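Local coordinates for probable secreted solute-binding lipoprotein (Streptomyces coelicolor, PDB 3I3V) that probably serves as the extracellular solute-binding component of a membrane transport system, at residues W126-L134 / V259-P269. Sequence-based numbering, arbitrary orientation.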
ATOM      1  N   TRP C 126     -12.450  53.039 -18.215  1.00 34.56           N
ATOM      2  CA  TRP C 126     -12.666  54.365 -18.795  1.00 33.23           C
ATOM      3  C   TRP C 126     -11.327  55.096 -18.845  1.00 33.02           C
ATOM      4  O   TRP C 126     -11.063  55.968 -18.017  1.00 31.55           O
ATOM      5  CB  TRP C 126     -13.635  55.122 -17.884  1.00 31.03           C
ATOM      6  CG  TRP C 126     -14.366  56.287 -18.462  1.00 29.07           C
ATOM      7  CD1 TRP C 126     -13.848  57.315 -19.198  1.00 27.69           C
ATOM      8  CD2 TRP C 126     -15.747  56.600 -18.253  1.00 30.52           C
ATOM      9  NE1 TRP C 126     -14.822  58.253 -19.454  1.00 27.36           N
ATOM     10  CE2 TRP C 126     -15.996  57.840 -18.882  1.00 29.11           C
ATOM     11  CE3 TRP C 126     -16.799  55.952 -17.589  1.00 30.95           C
ATOM     12  CZ2 TRP C 126     -17.259  58.443 -18.870  1.00 29.70           C
ATOM     13  CZ3 TRP C 126     -18.057  56.551 -17.576  1.00 29.91           C
ATOM     14  CH2 TRP C 126     -18.274  57.785 -18.211  1.00 30.38           C
ATOM     15  N   PRO C 127     -10.468  54.757 -19.821  1.00 33.16           N
ATOM     16  CA  PRO C 127      -9.152  55.394 -19.948  1.00 32.84           C
ATOM     17  C   PRO C 127      -9.063  56.619 -20.871  1.00 33.01           C
ATOM     18  O   PRO C 127     -10.067  57.115 -21.388  1.00 32.72           O
ATOM     19  CB  PRO C 127      -8.289  54.252 -20.456  1.00 31.90           C
ATOM     20  CG  PRO C 127      -9.236  53.603 -21.457  1.00 33.26           C
ATOM     21  CD  PRO C 127     -10.574  53.591 -20.719  1.00 32.76           C
ATOM     22  N   VAL C 128      -7.833  57.083 -21.072  1.00 33.07           N
ATOM     23  CA  VAL C 128      -7.551  58.218 -21.938  1.00 34.08           C
ATOM     24  C   VAL C 128      -6.835  57.720 -23.193  1.00 35.49           C
ATOM     25  O   VAL C 128      -5.793  57.069 -23.107  1.00 36.36           O
ATOM     26  CB  VAL C 128      -6.640  59.255 -21.236  1.00 34.22           C
ATOM     27  CG1 VAL C 128      -6.477  60.473 -22.120  1.00 33.21           C
ATOM     28  CG2 VAL C 128      -7.231  59.654 -19.894  1.00 31.73           C
ATOM     29  N   ALA C 129      -7.405  58.024 -24.355  1.00 35.52           N
ATOM     30  CA  ALA C 129      -6.836  57.623 -25.635  1.00 34.46           C
ATOM     31  C   ALA C 129      -6.063  58.794 -26.251  1.00 35.51           C
ATOM     32  O   ALA C 129      -6.558  59.924 -26.281  1.00 34.93           O
ATOM     33  CB  ALA C 129      -7.951  57.173 -26.576  1.00 34.68           C
ATOM     34  N   TYR C 130      -4.853  58.506 -26.733  1.00 35.70           N
ATOM     35  CA  TYR C 130      -3.968  59.500 -27.347  1.00 37.18           C
ATOM     36  C   TYR C 130      -3.651  59.124 -28.796  1.00 37.55           C
ATOM     37  O   TYR C 130      -3.099  58.057 -29.066  1.00 36.68           O
ATOM     38  CB  TYR C 130      -2.652  59.592 -26.564  1.00 38.85           C
ATOM     39  CG  TYR C 130      -2.806  59.997 -25.110  1.00 38.92           C
ATOM     40  CD1 TYR C 130      -2.670  61.323 -24.717  1.00 37.34           C
ATOM     41  CD2 TYR C 130      -3.087  59.046 -24.127  1.00 37.07           C
ATOM     42  CE1 TYR C 130      -2.806  61.699 -23.384  1.00 37.02           C
ATOM     43  CE2 TYR C 130      -3.225  59.412 -22.793  1.00 36.71           C
ATOM     44  CZ  TYR C 130      -3.082  60.740 -22.429  1.00 35.89           C
ATOM     45  OH  TYR C 130      -3.206  61.111 -21.112  1.00 35.66           O
ATOM     46  N   ASN C 131      -4.001  60.004 -29.725  1.00 36.88           N
ATOM     47  CA  ASN C 131      -3.746  59.762 -31.140  1.00 39.61           C
ATOM     48  C   ASN C 131      -2.274  60.100 -31.441  1.00 40.66           C
ATOM     49  O   ASN C 131      -1.879  61.263 -31.428  1.00 41.96           O
ATOM     50  CB  ASN C 131      -4.712  60.618 -31.979  1.00 36.73           C
ATOM     51  CG  ASN C 131      -4.516  60.436 -33.479  1.00 37.24           C
ATOM     52  OD1 ASN C 131      -5.434  60.676 -34.267  1.00 33.48           O
ATOM     53  ND2 ASN C 131      -3.316  60.033 -33.880  1.00 34.46           N
ATOM     54  N   ARG C 132      -1.465  59.074 -31.694  1.00 42.81           N
ATOM     55  CA  ARG C 132      -0.038  59.254 -31.972  1.00 44.95           C
ATOM     56  C   ARG C 132       0.262  59.992 -33.266  1.00 44.77           C
ATOM     57  O   ARG C 132       1.126  60.864 -33.307  1.00 44.00           O
ATOM     58  CB  ARG C 132       0.665  57.902 -31.996  1.00 47.67           C
ATOM     59  CG  ARG C 132       1.207  57.467 -30.659  1.00 51.27           C
ATOM     60  CD  ARG C 132       2.399  58.309 -30.275  1.00 54.10           C
ATOM     61  NE  ARG C 132       3.022  57.827 -29.049  1.00 56.19           N
ATOM     62  CZ  ARG C 132       4.103  58.369 -28.510  1.00 58.16           C
ATOM     63  NH1 ARG C 132       4.675  59.413 -29.095  1.00 59.41           N
ATOM     64  NH2 ARG C 132       4.613  57.871 -27.393  1.00 60.86           N
ATOM     65  N   ALA C 133      -0.439  59.629 -34.330  1.00 44.67           N
ATOM     66  CA  ALA C 133      -0.231  60.280 -35.609  1.00 44.96           C
ATOM     67  C   ALA C 133      -0.321  61.790 -35.431  1.00 45.02           C
ATOM     68  O   ALA C 133       0.484  62.536 -35.987  1.00 46.61           O
ATOM     69  CB  ALA C 133      -1.271  59.812 -36.609  1.00 44.26           C
ATOM     70  N   LEU C 134      -1.293  62.242 -34.648  1.00 44.94           N
ATOM     71  CA  LEU C 134      -1.467  63.674 -34.426  1.00 44.14           C
ATOM     72  C   LEU C 134      -0.444  64.260 -33.448  1.00 42.94           C
ATOM     73  O   LEU C 134      -0.040  65.412 -33.594  1.00 41.60           O
ATOM     74  CB  LEU C 134      -2.899  63.964 -33.958  1.00 45.64           C
ATOM     75  CG  LEU C 134      -3.987  63.902 -35.045  1.00 47.00           C
ATOM     76  CD1 LEU C 134      -3.871  65.092 -35.973  1.00 45.92           C
ATOM     77  CD2 LEU C 134      -3.848  62.616 -35.843  1.00 50.36           C
ATOM     78  N   VAL C 259      -8.009  54.977 -37.639  1.00 48.66           N
ATOM     79  CA  VAL C 259      -7.601  55.880 -36.569  1.00 45.04           C
ATOM     80  C   VAL C 259      -7.073  55.103 -35.367  1.00 44.02           C
ATOM     81  O   VAL C 259      -6.048  55.464 -34.792  1.00 43.66           O
ATOM     82  CB  VAL C 259      -8.786  56.743 -36.093  1.00 44.29           C
ATOM     83  CG1 VAL C 259      -8.319  57.723 -35.026  1.00 43.17           C
ATOM     84  CG2 VAL C 259      -9.408  57.470 -37.270  1.00 42.52           C
ATOM     85  N   ALA C 260      -7.782  54.042 -34.988  1.00 42.10           N
ATOM     86  CA  ALA C 260      -7.396  53.204 -33.855  1.00 40.72           C
ATOM     87  C   ALA C 260      -6.018  52.582 -34.048  1.00 40.98           C
ATOM     88  O   ALA C 260      -5.303  52.329 -33.079  1.00 41.04           O
ATOM     89  CB  ALA C 260      -8.432  52.101 -33.643  1.00 40.82           C
ATOM     90  N   GLY C 261      -5.655  52.326 -35.303  1.00 40.85           N
ATOM     91  CA  GLY C 261      -4.359  51.733 -35.590  1.00 41.10           C
ATOM     92  C   GLY C 261      -3.208  52.457 -34.916  1.00 41.22           C
ATOM     93  O   GLY C 261      -2.308  51.822 -34.355  1.00 43.62           O
ATOM     94  N   HIS C 262      -3.232  53.786 -34.971  1.00 38.63           N
ATOM     95  CA  HIS C 262      -2.191  54.596 -34.352  1.00 37.63           C
ATOM     96  C   HIS C 262      -2.683  55.378 -33.131  1.00 37.18           C
ATOM     97  O   HIS C 262      -2.356  56.553 -32.957  1.00 37.01           O
ATOM     98  CB  HIS C 262      -1.556  55.552 -35.382  1.00 37.58           C
ATOM     99  CG  HIS C 262      -2.542  56.374 -36.161  1.00 36.48           C
ATOM    100  ND1 HIS C 262      -2.753  56.195 -37.510  1.00 38.33           N
ATOM    101  CD2 HIS C 262      -3.325  57.417 -35.796  1.00 39.03           C
ATOM    102  CE1 HIS C 262      -3.619  57.095 -37.945  1.00 38.92           C
ATOM    103  NE2 HIS C 262      -3.980  57.850 -36.925  1.00 38.97           N
ATOM    104  N   THR C 263      -3.477  54.715 -32.291  1.00 35.65           N
ATOM    105  CA  THR C 263      -3.992  55.318 -31.066  1.00 33.97           C
ATOM    106  C   THR C 263      -3.478  54.509 -29.878  1.00 33.35           C
ATOM    107  O   THR C 263      -3.380  53.285 -29.932  1.00 32.66           O
ATOM    108  CB  THR C 263      -5.558  55.363 -31.049  1.00 34.07           C
ATOM    109  OG1 THR C 263      -6.018  56.378 -31.947  1.00 31.69           O
ATOM    110  CG2 THR C 263      -6.085  55.690 -29.651  1.00 32.44           C
ATOM    111  N   GLU C 264      -3.130  55.205 -28.807  1.00 34.79           N
ATOM    112  CA  GLU C 264      -2.626  54.563 -27.605  1.00 37.09           C
ATOM    113  C   GLU C 264      -3.434  54.990 -26.386  1.00 36.71           C
ATOM    114  O   GLU C 264      -3.827  56.146 -26.275  1.00 38.12           O
ATOM    115  CB  GLU C 264      -1.160  54.929 -27.399  1.00 38.82           C
ATOM    116  CG  GLU C 264      -0.203  54.176 -28.301  1.00 43.05           C
ATOM    117  CD  GLU C 264       1.234  54.610 -28.103  1.00 43.77           C
ATOM    118  OE1 GLU C 264       1.632  54.852 -26.941  1.00 43.80           O
ATOM    119  OE2 GLU C 264       1.966  54.702 -29.108  1.00 47.77           O
ATOM    120  N   VAL C 265      -3.672  54.060 -25.467  1.00 36.71           N
ATOM    121  CA  VAL C 265      -4.435  54.377 -24.268  1.00 37.24           C
ATOM    122  C   VAL C 265      -3.557  54.483 -23.035  1.00 39.74           C
ATOM    123  O   VAL C 265      -2.578  53.745 -22.882  1.00 42.28           O
ATOM    124  CB  VAL C 265      -5.541  53.328 -23.993  1.00 36.49           C
ATOM    125  CG1 VAL C 265      -6.561  53.339 -25.115  1.00 32.84           C
ATOM    126  CG2 VAL C 265      -4.930  51.954 -23.836  1.00 35.42           C
ATOM    127  N   GLY C 266      -3.921  55.418 -22.162  1.00 39.95           N
ATOM    128  CA  GLY C 266      -3.198  55.633 -20.925  1.00 38.96           C
ATOM    129  C   GLY C 266      -4.146  56.224 -19.893  1.00 39.38           C
ATOM    130  O   GLY C 266      -5.353  55.983 -19.940  1.00 38.82           O
ATOM    131  N   GLY C 267      -3.598  56.995 -18.959  1.00 37.91           N
ATOM    132  CA  GLY C 267      -4.416  57.617 -17.938  1.00 36.14           C
ATOM    133  C   GLY C 267      -4.304  59.123 -18.045  1.00 35.78           C
ATOM    134  O   GLY C 267      -3.573  59.641 -18.892  1.00 36.64           O
ATOM    135  N   TRP C 268      -5.029  59.838 -17.194  1.00 34.12           N
ATOM    136  CA  TRP C 268      -4.982  61.292 -17.220  1.00 32.91           C
ATOM    137  C   TRP C 268      -3.754  61.777 -16.437  1.00 33.48           C
ATOM    138  O   TRP C 268      -3.509  61.346 -15.310  1.00 32.84           O
ATOM    139  CB  TRP C 268      -6.283  61.866 -16.640  1.00 30.56           C
ATOM    140  CG  TRP C 268      -6.366  63.348 -16.772  1.00 30.51           C
ATOM    141  CD1 TRP C 268      -5.888  64.276 -15.896  1.00 29.31           C
ATOM    142  CD2 TRP C 268      -6.872  64.083 -17.898  1.00 28.89           C
ATOM    143  NE1 TRP C 268      -6.057  65.538 -16.405  1.00 30.63           N
ATOM    144  CE2 TRP C 268      -6.656  65.448 -17.632  1.00 28.57           C
ATOM    145  CE3 TRP C 268      -7.480  63.717 -19.104  1.00 29.07           C
ATOM    146  CZ2 TRP C 268      -7.028  66.453 -18.528  1.00 27.70           C
ATOM    147  CZ3 TRP C 268      -7.852  64.716 -19.995  1.00 27.80           C
ATOM    148  CH2 TRP C 268      -7.624  66.067 -19.700  1.00 29.93           C
ATOM    149  N   PRO C 269      -2.950  62.667 -17.041  1.00 34.47           N
ATOM    150  CA  PRO C 269      -1.742  63.207 -16.409  1.00 35.04           C
ATOM    151  C   PRO C 269      -1.962  63.677 -14.982  1.00 37.44           C
ATOM    152  O   PRO C 269      -3.049  64.113 -14.631  1.00 39.06           O
ATOM    153  CB  PRO C 269      -1.348  64.343 -17.342  1.00 33.53           C
ATOM    154  CG  PRO C 269      -1.720  63.788 -18.675  1.00 33.95           C
ATOM    155  CD  PRO C 269      -3.110  63.210 -18.401  1.00 34.00           C
TER
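Strands 128-131 and 263-266 run antiparallel at 149°, their axes 4.4 Å apart, as neighbours in the mixed beta sheet of one lobe of this periplasmic-binding-protein fold. Val128 pairs with Gly266 and Tyr130 with Glu264, each through two backbone hydrogen bonds; Tyr130 N to Glu264 O is short at 2.6 Å. Just past the paired strands, one more backbone hydrogen bond joins Arg132 N, at the start of the next helix, to His262 O. Ala129, Asn131, Thr263 and Val265 share one sheet face, and helix 339-345 touches Thr263 and Val265. On the other face the Tyr130 ring turns its edge to Glu264 O and Gly267 O; CG anti to the carbonyl carbon (chi1 -60°) carries it along 263-266 until OH donates to Gly267 O at 2.7 Å while touching Pro269 CD. A phenylalanine here would probably leave Gly267 O without that donor and the chain after strand 263-266 less firmly tied. Beside this ring, Val128 sends CG2 against Gly267 C and Trp268 N. Farther along, the Arg132 chain bends at chi2 to bring NE over the carboxylate plane of Glu264, a long salt bridge to OE2 (3.3 Å); NH1 bonds Asp141 O. His262, whose NE2 is held by Glu240, takes a CH-pi contact on one ring face: Ala133 CB sits 3.5 Å from the centroid, 22° off the normal.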